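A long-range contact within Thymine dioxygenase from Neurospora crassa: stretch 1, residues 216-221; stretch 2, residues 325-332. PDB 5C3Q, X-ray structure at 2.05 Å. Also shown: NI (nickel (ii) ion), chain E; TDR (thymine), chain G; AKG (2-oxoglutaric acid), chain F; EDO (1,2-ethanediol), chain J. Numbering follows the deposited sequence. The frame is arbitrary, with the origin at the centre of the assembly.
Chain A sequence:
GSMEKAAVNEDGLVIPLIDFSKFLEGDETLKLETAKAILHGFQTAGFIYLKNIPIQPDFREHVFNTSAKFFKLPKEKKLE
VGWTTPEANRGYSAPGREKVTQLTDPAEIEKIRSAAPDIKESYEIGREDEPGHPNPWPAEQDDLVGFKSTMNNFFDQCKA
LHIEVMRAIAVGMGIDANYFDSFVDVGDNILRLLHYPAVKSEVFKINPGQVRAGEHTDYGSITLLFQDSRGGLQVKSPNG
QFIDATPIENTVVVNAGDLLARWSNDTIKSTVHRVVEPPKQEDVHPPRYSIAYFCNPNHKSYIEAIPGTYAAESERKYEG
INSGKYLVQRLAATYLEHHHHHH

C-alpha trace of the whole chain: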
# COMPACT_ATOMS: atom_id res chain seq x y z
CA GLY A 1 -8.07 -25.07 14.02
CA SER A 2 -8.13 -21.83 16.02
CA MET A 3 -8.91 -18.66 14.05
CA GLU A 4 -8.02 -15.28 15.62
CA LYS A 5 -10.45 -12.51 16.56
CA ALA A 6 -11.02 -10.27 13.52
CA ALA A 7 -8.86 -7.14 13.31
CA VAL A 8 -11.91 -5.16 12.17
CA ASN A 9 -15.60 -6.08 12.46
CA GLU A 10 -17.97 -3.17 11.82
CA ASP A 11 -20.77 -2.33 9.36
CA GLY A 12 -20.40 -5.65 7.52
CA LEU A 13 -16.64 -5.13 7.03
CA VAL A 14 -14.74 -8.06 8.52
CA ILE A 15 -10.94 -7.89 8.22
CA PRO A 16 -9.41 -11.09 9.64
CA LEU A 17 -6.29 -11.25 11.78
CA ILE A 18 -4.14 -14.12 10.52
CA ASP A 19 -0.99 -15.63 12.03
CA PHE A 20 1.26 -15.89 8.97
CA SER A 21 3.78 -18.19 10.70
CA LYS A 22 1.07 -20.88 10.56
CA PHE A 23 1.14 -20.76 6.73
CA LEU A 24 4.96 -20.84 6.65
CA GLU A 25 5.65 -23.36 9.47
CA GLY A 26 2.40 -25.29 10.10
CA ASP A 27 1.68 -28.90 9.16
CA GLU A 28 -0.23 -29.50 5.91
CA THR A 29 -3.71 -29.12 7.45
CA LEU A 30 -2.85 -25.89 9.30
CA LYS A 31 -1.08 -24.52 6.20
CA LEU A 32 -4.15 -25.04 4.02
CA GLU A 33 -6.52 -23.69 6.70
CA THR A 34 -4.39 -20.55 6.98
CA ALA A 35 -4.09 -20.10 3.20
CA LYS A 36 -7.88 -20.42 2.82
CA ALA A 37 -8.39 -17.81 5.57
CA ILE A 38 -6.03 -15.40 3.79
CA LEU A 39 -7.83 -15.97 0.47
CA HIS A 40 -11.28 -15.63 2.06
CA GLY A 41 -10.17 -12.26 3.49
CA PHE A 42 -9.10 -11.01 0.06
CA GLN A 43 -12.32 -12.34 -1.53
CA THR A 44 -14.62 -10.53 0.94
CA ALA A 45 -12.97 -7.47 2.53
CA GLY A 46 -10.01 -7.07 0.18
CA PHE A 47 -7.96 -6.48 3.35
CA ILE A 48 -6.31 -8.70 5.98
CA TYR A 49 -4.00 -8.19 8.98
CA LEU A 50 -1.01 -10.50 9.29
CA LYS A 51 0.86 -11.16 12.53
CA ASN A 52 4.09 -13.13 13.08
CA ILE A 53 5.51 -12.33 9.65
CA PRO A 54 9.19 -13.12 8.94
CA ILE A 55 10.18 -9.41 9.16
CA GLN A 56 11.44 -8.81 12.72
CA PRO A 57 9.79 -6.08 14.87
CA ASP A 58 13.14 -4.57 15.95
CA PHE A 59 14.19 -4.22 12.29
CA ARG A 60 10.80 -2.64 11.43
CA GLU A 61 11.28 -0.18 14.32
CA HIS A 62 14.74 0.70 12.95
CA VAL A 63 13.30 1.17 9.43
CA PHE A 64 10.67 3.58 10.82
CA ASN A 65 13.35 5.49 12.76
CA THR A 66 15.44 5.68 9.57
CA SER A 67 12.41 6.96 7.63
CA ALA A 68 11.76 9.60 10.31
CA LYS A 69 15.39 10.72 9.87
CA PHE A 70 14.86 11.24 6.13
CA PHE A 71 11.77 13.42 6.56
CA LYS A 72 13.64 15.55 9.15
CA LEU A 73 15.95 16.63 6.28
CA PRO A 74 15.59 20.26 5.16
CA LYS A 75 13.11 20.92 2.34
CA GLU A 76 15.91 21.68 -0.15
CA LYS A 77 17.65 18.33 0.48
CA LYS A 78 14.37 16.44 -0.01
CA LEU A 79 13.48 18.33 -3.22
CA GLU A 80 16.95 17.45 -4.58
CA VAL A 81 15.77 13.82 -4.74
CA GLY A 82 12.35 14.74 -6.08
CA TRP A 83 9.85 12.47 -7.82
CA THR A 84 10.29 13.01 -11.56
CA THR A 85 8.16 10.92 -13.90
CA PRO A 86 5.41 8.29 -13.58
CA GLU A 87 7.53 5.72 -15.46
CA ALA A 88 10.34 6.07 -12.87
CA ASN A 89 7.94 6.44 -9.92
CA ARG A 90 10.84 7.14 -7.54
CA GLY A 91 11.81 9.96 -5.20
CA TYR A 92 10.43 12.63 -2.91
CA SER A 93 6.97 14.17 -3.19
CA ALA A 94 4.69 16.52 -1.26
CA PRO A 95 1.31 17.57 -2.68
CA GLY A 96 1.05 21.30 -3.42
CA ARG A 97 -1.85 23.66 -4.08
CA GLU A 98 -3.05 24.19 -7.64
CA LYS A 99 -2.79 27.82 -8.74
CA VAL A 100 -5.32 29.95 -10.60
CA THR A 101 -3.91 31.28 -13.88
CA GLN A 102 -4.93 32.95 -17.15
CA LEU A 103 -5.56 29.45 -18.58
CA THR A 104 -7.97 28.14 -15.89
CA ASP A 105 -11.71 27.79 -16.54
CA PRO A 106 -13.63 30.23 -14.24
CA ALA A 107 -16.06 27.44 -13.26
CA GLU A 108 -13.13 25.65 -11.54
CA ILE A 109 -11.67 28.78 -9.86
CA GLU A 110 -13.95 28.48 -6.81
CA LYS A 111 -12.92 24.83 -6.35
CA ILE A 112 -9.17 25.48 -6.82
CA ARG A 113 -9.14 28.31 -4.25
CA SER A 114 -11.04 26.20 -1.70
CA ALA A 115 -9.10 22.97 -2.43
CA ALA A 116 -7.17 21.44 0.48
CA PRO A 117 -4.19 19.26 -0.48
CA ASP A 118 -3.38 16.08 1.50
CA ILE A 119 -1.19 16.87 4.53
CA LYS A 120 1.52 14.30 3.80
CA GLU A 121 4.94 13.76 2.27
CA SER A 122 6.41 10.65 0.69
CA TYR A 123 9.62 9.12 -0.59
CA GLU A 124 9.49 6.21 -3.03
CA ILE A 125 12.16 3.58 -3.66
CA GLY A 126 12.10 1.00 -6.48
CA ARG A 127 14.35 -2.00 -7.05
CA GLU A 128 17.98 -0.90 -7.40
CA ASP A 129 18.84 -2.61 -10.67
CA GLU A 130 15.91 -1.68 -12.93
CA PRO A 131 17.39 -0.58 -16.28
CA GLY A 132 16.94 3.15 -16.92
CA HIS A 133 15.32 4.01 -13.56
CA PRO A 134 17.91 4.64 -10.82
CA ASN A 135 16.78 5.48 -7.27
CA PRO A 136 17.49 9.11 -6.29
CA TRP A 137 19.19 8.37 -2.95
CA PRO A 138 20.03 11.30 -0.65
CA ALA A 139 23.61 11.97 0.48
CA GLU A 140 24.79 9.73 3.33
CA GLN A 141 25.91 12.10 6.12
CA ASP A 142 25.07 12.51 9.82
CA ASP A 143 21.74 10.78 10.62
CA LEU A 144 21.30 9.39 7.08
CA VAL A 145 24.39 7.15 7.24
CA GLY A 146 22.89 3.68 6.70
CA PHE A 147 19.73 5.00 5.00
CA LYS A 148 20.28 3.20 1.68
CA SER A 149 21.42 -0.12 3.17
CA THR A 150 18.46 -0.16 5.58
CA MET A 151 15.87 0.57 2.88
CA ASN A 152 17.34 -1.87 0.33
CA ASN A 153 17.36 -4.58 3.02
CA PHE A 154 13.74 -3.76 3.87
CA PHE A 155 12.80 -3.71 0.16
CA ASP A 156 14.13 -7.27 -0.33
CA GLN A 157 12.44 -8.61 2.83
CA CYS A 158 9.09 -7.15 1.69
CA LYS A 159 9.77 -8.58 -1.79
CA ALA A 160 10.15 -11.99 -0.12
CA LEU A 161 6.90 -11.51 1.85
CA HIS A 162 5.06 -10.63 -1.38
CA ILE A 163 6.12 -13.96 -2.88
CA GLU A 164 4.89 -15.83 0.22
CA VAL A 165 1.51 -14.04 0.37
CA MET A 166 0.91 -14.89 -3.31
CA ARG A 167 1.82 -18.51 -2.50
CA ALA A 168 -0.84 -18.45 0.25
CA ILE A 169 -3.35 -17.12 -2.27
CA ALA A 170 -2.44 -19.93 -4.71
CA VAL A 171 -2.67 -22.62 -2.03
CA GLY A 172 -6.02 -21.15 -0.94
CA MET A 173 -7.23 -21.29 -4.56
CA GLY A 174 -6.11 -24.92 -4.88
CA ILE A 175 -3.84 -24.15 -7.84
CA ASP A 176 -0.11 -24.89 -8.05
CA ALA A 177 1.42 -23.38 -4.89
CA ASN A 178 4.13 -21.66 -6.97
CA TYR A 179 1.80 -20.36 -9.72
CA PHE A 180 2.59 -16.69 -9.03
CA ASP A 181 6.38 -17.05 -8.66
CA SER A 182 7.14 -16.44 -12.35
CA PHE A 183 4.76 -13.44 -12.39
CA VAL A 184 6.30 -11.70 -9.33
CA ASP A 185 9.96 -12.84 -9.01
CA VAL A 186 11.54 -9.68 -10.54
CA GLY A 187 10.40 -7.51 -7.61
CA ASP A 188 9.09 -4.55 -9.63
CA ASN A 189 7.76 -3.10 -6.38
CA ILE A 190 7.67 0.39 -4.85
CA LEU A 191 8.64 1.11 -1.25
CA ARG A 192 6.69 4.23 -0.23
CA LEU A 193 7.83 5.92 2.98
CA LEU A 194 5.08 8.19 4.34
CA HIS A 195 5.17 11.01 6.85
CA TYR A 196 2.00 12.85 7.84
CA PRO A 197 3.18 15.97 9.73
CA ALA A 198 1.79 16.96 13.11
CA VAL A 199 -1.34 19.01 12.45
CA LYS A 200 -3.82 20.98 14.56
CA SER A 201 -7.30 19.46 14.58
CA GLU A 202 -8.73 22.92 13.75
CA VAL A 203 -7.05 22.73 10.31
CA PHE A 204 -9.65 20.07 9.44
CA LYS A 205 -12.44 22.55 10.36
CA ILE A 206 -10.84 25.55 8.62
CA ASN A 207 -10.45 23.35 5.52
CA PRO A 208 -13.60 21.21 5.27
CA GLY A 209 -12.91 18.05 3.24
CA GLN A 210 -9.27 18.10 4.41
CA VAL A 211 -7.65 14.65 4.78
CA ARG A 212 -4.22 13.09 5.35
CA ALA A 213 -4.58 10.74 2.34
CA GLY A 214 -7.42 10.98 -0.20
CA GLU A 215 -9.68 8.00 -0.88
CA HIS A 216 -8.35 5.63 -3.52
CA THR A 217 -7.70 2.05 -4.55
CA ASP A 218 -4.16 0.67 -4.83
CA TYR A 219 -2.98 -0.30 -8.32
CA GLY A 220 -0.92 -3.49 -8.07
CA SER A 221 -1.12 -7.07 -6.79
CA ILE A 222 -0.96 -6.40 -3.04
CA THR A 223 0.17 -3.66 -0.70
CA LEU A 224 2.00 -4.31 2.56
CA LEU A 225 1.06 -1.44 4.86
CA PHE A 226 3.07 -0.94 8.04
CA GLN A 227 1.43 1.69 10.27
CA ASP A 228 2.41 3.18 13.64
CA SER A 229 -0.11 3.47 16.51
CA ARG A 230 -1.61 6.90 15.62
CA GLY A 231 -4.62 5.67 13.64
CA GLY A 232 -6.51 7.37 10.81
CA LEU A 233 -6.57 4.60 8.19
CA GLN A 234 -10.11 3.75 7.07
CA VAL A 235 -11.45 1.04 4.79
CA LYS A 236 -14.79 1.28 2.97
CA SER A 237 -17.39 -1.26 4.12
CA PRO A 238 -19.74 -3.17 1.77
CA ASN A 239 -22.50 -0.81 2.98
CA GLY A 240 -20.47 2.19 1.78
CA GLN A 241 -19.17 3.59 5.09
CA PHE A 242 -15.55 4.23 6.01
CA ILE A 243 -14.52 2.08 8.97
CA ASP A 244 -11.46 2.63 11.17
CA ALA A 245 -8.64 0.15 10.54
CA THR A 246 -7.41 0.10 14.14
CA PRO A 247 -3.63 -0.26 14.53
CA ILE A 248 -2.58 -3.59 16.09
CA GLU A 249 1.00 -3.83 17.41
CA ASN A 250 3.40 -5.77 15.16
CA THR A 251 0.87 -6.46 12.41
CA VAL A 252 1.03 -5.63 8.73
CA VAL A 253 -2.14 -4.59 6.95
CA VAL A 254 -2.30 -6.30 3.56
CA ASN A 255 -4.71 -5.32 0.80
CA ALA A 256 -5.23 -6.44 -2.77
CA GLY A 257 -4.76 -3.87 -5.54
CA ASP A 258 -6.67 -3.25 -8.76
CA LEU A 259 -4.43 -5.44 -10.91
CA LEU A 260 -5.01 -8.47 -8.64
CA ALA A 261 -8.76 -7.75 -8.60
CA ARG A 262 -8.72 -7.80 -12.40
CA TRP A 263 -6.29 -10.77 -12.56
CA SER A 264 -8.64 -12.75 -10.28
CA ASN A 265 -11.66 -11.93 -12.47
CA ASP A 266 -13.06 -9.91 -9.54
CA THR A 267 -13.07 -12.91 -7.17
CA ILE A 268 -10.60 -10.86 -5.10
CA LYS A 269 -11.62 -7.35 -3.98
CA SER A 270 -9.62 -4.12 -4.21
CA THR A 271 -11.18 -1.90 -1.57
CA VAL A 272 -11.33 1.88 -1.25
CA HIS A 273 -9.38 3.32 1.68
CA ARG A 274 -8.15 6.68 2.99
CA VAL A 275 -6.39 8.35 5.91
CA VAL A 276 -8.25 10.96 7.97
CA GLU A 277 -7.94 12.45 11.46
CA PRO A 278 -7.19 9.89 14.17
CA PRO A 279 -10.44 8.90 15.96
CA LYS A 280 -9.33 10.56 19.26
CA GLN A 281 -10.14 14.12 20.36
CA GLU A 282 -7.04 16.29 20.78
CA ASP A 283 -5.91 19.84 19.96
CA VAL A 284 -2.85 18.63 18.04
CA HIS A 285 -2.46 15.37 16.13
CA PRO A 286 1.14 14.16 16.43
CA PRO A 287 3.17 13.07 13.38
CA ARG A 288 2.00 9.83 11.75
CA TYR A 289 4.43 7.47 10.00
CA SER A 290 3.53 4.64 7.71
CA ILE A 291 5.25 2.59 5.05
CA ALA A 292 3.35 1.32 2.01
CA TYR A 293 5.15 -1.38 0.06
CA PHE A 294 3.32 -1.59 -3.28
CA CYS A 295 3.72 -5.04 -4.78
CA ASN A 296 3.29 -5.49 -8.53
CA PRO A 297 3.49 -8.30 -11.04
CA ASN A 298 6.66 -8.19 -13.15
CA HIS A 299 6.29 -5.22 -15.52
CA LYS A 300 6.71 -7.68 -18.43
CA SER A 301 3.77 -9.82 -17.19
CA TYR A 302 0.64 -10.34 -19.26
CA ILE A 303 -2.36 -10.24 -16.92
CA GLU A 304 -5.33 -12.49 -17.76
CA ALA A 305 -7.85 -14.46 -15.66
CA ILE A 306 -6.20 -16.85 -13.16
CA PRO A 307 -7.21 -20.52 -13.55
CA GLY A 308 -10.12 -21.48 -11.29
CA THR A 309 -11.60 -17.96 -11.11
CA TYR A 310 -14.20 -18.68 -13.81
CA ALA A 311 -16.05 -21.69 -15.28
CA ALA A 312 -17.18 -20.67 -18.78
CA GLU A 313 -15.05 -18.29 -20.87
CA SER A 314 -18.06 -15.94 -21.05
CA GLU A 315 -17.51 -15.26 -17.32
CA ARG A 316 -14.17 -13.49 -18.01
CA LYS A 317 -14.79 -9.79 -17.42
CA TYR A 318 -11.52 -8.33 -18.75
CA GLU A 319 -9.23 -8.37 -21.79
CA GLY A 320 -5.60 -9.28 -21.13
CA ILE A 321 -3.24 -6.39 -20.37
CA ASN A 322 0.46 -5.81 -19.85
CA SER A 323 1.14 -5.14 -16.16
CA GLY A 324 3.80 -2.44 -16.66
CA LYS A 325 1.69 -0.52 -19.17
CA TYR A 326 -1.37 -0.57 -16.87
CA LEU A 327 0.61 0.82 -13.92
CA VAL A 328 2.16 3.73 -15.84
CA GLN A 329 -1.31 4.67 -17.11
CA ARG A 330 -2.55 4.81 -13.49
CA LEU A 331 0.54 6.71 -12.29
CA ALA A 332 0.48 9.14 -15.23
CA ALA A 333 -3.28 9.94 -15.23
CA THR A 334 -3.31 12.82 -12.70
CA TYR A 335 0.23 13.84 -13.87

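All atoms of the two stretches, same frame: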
# COMPACT_ATOMS: atom_id res chain seq x y z
N HIS A 216 -8.88 6.22 -2.31
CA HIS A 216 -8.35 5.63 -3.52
C HIS A 216 -8.35 4.11 -3.41
O HIS A 216 -8.59 3.56 -2.33
CB HIS A 216 -6.92 6.10 -3.74
CG HIS A 216 -5.99 5.65 -2.66
ND1 HIS A 216 -6.01 6.20 -1.39
CD2 HIS A 216 -5.06 4.68 -2.63
CE1 HIS A 216 -5.11 5.60 -0.64
NE2 HIS A 216 -4.52 4.67 -1.37
N THR A 217 -8.08 3.45 -4.53
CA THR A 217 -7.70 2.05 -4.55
C THR A 217 -6.23 1.96 -4.94
O THR A 217 -5.72 2.82 -5.67
CB THR A 217 -8.55 1.23 -5.54
OG1 THR A 217 -8.45 1.81 -6.85
CG2 THR A 217 -10.01 1.20 -5.12
N ASP A 218 -5.54 0.94 -4.43
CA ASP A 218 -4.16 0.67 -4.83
C ASP A 218 -4.16 -0.01 -6.19
O ASP A 218 -5.16 -0.61 -6.59
CB ASP A 218 -3.45 -0.19 -3.78
CG ASP A 218 -3.17 0.55 -2.48
OD1 ASP A 218 -3.42 1.77 -2.37
OD2 ASP A 218 -2.68 -0.10 -1.53
N TYR A 219 -3.04 0.07 -6.90
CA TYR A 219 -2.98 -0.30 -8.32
C TYR A 219 -2.54 -1.73 -8.61
O TYR A 219 -2.97 -2.31 -9.62
CB TYR A 219 -2.02 0.63 -9.08
CG TYR A 219 -2.20 2.11 -8.86
CD1 TYR A 219 -3.45 2.67 -8.59
CD2 TYR A 219 -1.11 2.98 -8.96
CE1 TYR A 219 -3.60 4.03 -8.41
CE2 TYR A 219 -1.26 4.34 -8.78
CZ TYR A 219 -2.50 4.86 -8.50
OH TYR A 219 -2.64 6.22 -8.32
N GLY A 220 -1.68 -2.28 -7.75
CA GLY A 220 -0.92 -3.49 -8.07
C GLY A 220 -1.53 -4.81 -7.64
O GLY A 220 -2.75 -4.99 -7.68
N SER A 221 -0.68 -5.75 -7.24
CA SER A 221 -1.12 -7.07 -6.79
C SER A 221 -1.59 -6.99 -5.34
O SER A 221 -2.77 -7.20 -5.04
CB SER A 221 -0.01 -8.11 -6.95
OG SER A 221 1.21 -7.66 -6.37
N LYS A 325 2.47 -1.52 -18.44
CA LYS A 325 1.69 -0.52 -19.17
C LYS A 325 0.49 -0.02 -18.35
O LYS A 325 0.22 1.19 -18.30
CB LYS A 325 1.21 -1.12 -20.49
CG LYS A 325 0.44 -0.17 -21.38
CD LYS A 325 0.15 -0.82 -22.73
CE LYS A 325 -0.48 0.17 -23.70
NZ LYS A 325 -1.87 0.53 -23.30
N TYR A 326 -0.23 -0.94 -17.72
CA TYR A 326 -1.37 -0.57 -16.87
C TYR A 326 -0.93 0.37 -15.75
O TYR A 326 -1.56 1.41 -15.53
CB TYR A 326 -2.03 -1.81 -16.28
CG TYR A 326 -3.18 -1.49 -15.36
CD1 TYR A 326 -4.45 -1.23 -15.88
CD2 TYR A 326 -3.01 -1.43 -13.98
CE1 TYR A 326 -5.51 -0.93 -15.05
CE2 TYR A 326 -4.07 -1.12 -13.14
CZ TYR A 326 -5.32 -0.88 -13.68
OH TYR A 326 -6.38 -0.57 -12.86
N LEU A 327 0.14 0.02 -15.06
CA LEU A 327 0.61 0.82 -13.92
C LEU A 327 0.99 2.24 -14.31
O LEU A 327 0.60 3.19 -13.63
CB LEU A 327 1.81 0.16 -13.24
CG LEU A 327 1.51 -1.03 -12.33
CD1 LEU A 327 2.83 -1.65 -11.89
CD2 LEU A 327 0.69 -0.62 -11.11
N VAL A 328 1.75 2.39 -15.40
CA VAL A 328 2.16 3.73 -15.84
C VAL A 328 0.95 4.58 -16.21
O VAL A 328 0.93 5.77 -15.92
CB VAL A 328 3.21 3.74 -16.98
CG1 VAL A 328 4.54 3.21 -16.48
CG2 VAL A 328 2.74 2.96 -18.20
N GLN A 329 -0.06 3.97 -16.81
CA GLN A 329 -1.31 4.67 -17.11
C GLN A 329 -1.98 5.20 -15.83
O GLN A 329 -2.45 6.33 -15.81
CB GLN A 329 -2.27 3.78 -17.90
CG GLN A 329 -1.83 3.59 -19.35
CD GLN A 329 -2.63 2.57 -20.15
OE1 GLN A 329 -2.36 2.40 -21.34
NE2 GLN A 329 -3.58 1.88 -19.53
N ARG A 330 -1.99 4.39 -14.77
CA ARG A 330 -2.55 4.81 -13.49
C ARG A 330 -1.71 5.91 -12.84
O ARG A 330 -2.24 6.90 -12.32
CB ARG A 330 -2.68 3.63 -12.51
CG ARG A 330 -3.62 2.51 -12.96
CD ARG A 330 -5.08 2.94 -13.06
NE ARG A 330 -5.62 3.41 -11.79
CZ ARG A 330 -6.12 2.64 -10.83
NH1 ARG A 330 -6.17 1.32 -10.98
NH2 ARG A 330 -6.58 3.19 -9.71
N LEU A 331 -0.39 5.74 -12.87
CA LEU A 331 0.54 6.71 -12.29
C LEU A 331 0.56 8.03 -13.05
O LEU A 331 0.73 9.09 -12.46
CB LEU A 331 1.95 6.13 -12.23
CG LEU A 331 2.13 4.99 -11.23
CD1 LEU A 331 3.33 4.12 -11.59
CD2 LEU A 331 2.26 5.54 -9.82
N ALA A 332 0.39 7.96 -14.37
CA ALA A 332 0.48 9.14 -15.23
C ALA A 332 -0.82 9.96 -15.31
O ALA A 332 -0.78 11.14 -15.65
CB ALA A 332 0.92 8.74 -16.63
NI NI E . -3.47 2.93 -0.49
N1 TDR G . 1.72 4.47 -6.22
C2 TDR G . 1.99 3.13 -6.67
O2 TDR G . 3.05 2.88 -7.23
N3 TDR G . 1.02 2.08 -6.46
C4 TDR G . -0.21 2.36 -5.80
O4 TDR G . -1.01 1.46 -5.63
C5 TDR G . -0.50 3.73 -5.34
CM5 TDR G . -1.78 4.09 -4.64
C6 TDR G . 0.49 4.78 -5.57
C1 AKG F . -1.14 4.62 0.24
O1 AKG F . -1.58 4.14 -0.84
O2 AKG F . -0.06 5.24 0.28
C2 AKG F . -1.92 4.46 1.47
O5 AKG F . -3.06 4.00 1.42
C3 AKG F . -1.31 4.88 2.80
C4 AKG F . -2.22 4.48 3.96
C5 AKG F . -1.59 4.80 5.30
O3 AKG F . -1.96 4.14 6.29
O4 AKG F . -0.74 5.72 5.38
C1 EDO J . -6.12 2.32 -16.72
O1 EDO J . -4.91 1.66 -17.13
C2 EDO J . -6.48 3.38 -17.76
O2 EDO J . -6.99 4.57 -17.15
O HOH W 1 -2.27 1.35 0.49

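Contacts between segments distant in sequence need not rest on hydrogen bonds; a single tyrosine, well placed, can supply most of one side of an interface. Thymine dioxygenase offers a compact example. Its residues 325-332 form a length of helix that begins earlier in the chain, held by regular backbone bonds such as Leu331 N to Leu327 O (2.8 Å) and Ala332 N to Val328 O (2.7 Å). Residues 217-221, by contrast, run as loop. On the helix side, the closest contacts are all made by side-chain atoms, and no hydrogen bond crosses between the stretches. The backbones come nearest at Tyr219 and Leu327, whose CA atoms lie 6.7 Å apart, and the contact buries 302 Å² in total.

Tyr219 supplies most of the loop's share. Its CA-to-CB bond points toward the helix, and with chi1 near -49° (m) its ring lies between protein and ligand. Over one face sits Arg330, whose CB is 3.9 Å from the ring centroid and only 7° off the ring normal, a CH-pi contact in which an aliphatic carbon meets the pi cloud. Over the opposite face lies C4 of thymine. Leu331 CD2 approaches the ring edge, 3.9 Å from Tyr219 CE2, while Leu327 CD2 packs 3.6 Å from Tyr219 CB. Both leucines have CA-to-CB bonds directed sideways, yet the ends of their side chains come nearer the loop.

Arg330 combines apolar and polar roles. Three successive m rotamers fold its chain, so that while CB covers the tyrosine ring, the guanidinium also reaches the loop: NH2 lies 3.4 Å from Tyr219 CE1, which sits over the guanidinium face. Thr217 OG1 is at the guanidinium edge, 3.7 Å from Arg330 NH2, a proximity rather than a bond. Within the helix, Arg330 NH1 donates to Tyr326 OH at 2.7 Å, tying together side chains one turn apart. The Tyr326 ring, in turn, presents its edge to the loop, with CE2 3.9 Å from Tyr219 O.

The same stretch also lines the site that binds metal and thymine. Tyr219 N donates a 2.8 Å hydrogen bond to thymine O4. His216 NE2 and Asp218 OD1 each coordinate the nickel ion at 2.2 Å. Leu331 CD2 also comes within 3.8 Å of thymine N1, so the helix touches both the loop and its ligand. The general lesson is that two distant segments can meet through apolar packing and a covered aromatic face, with no hydrogen bond between them.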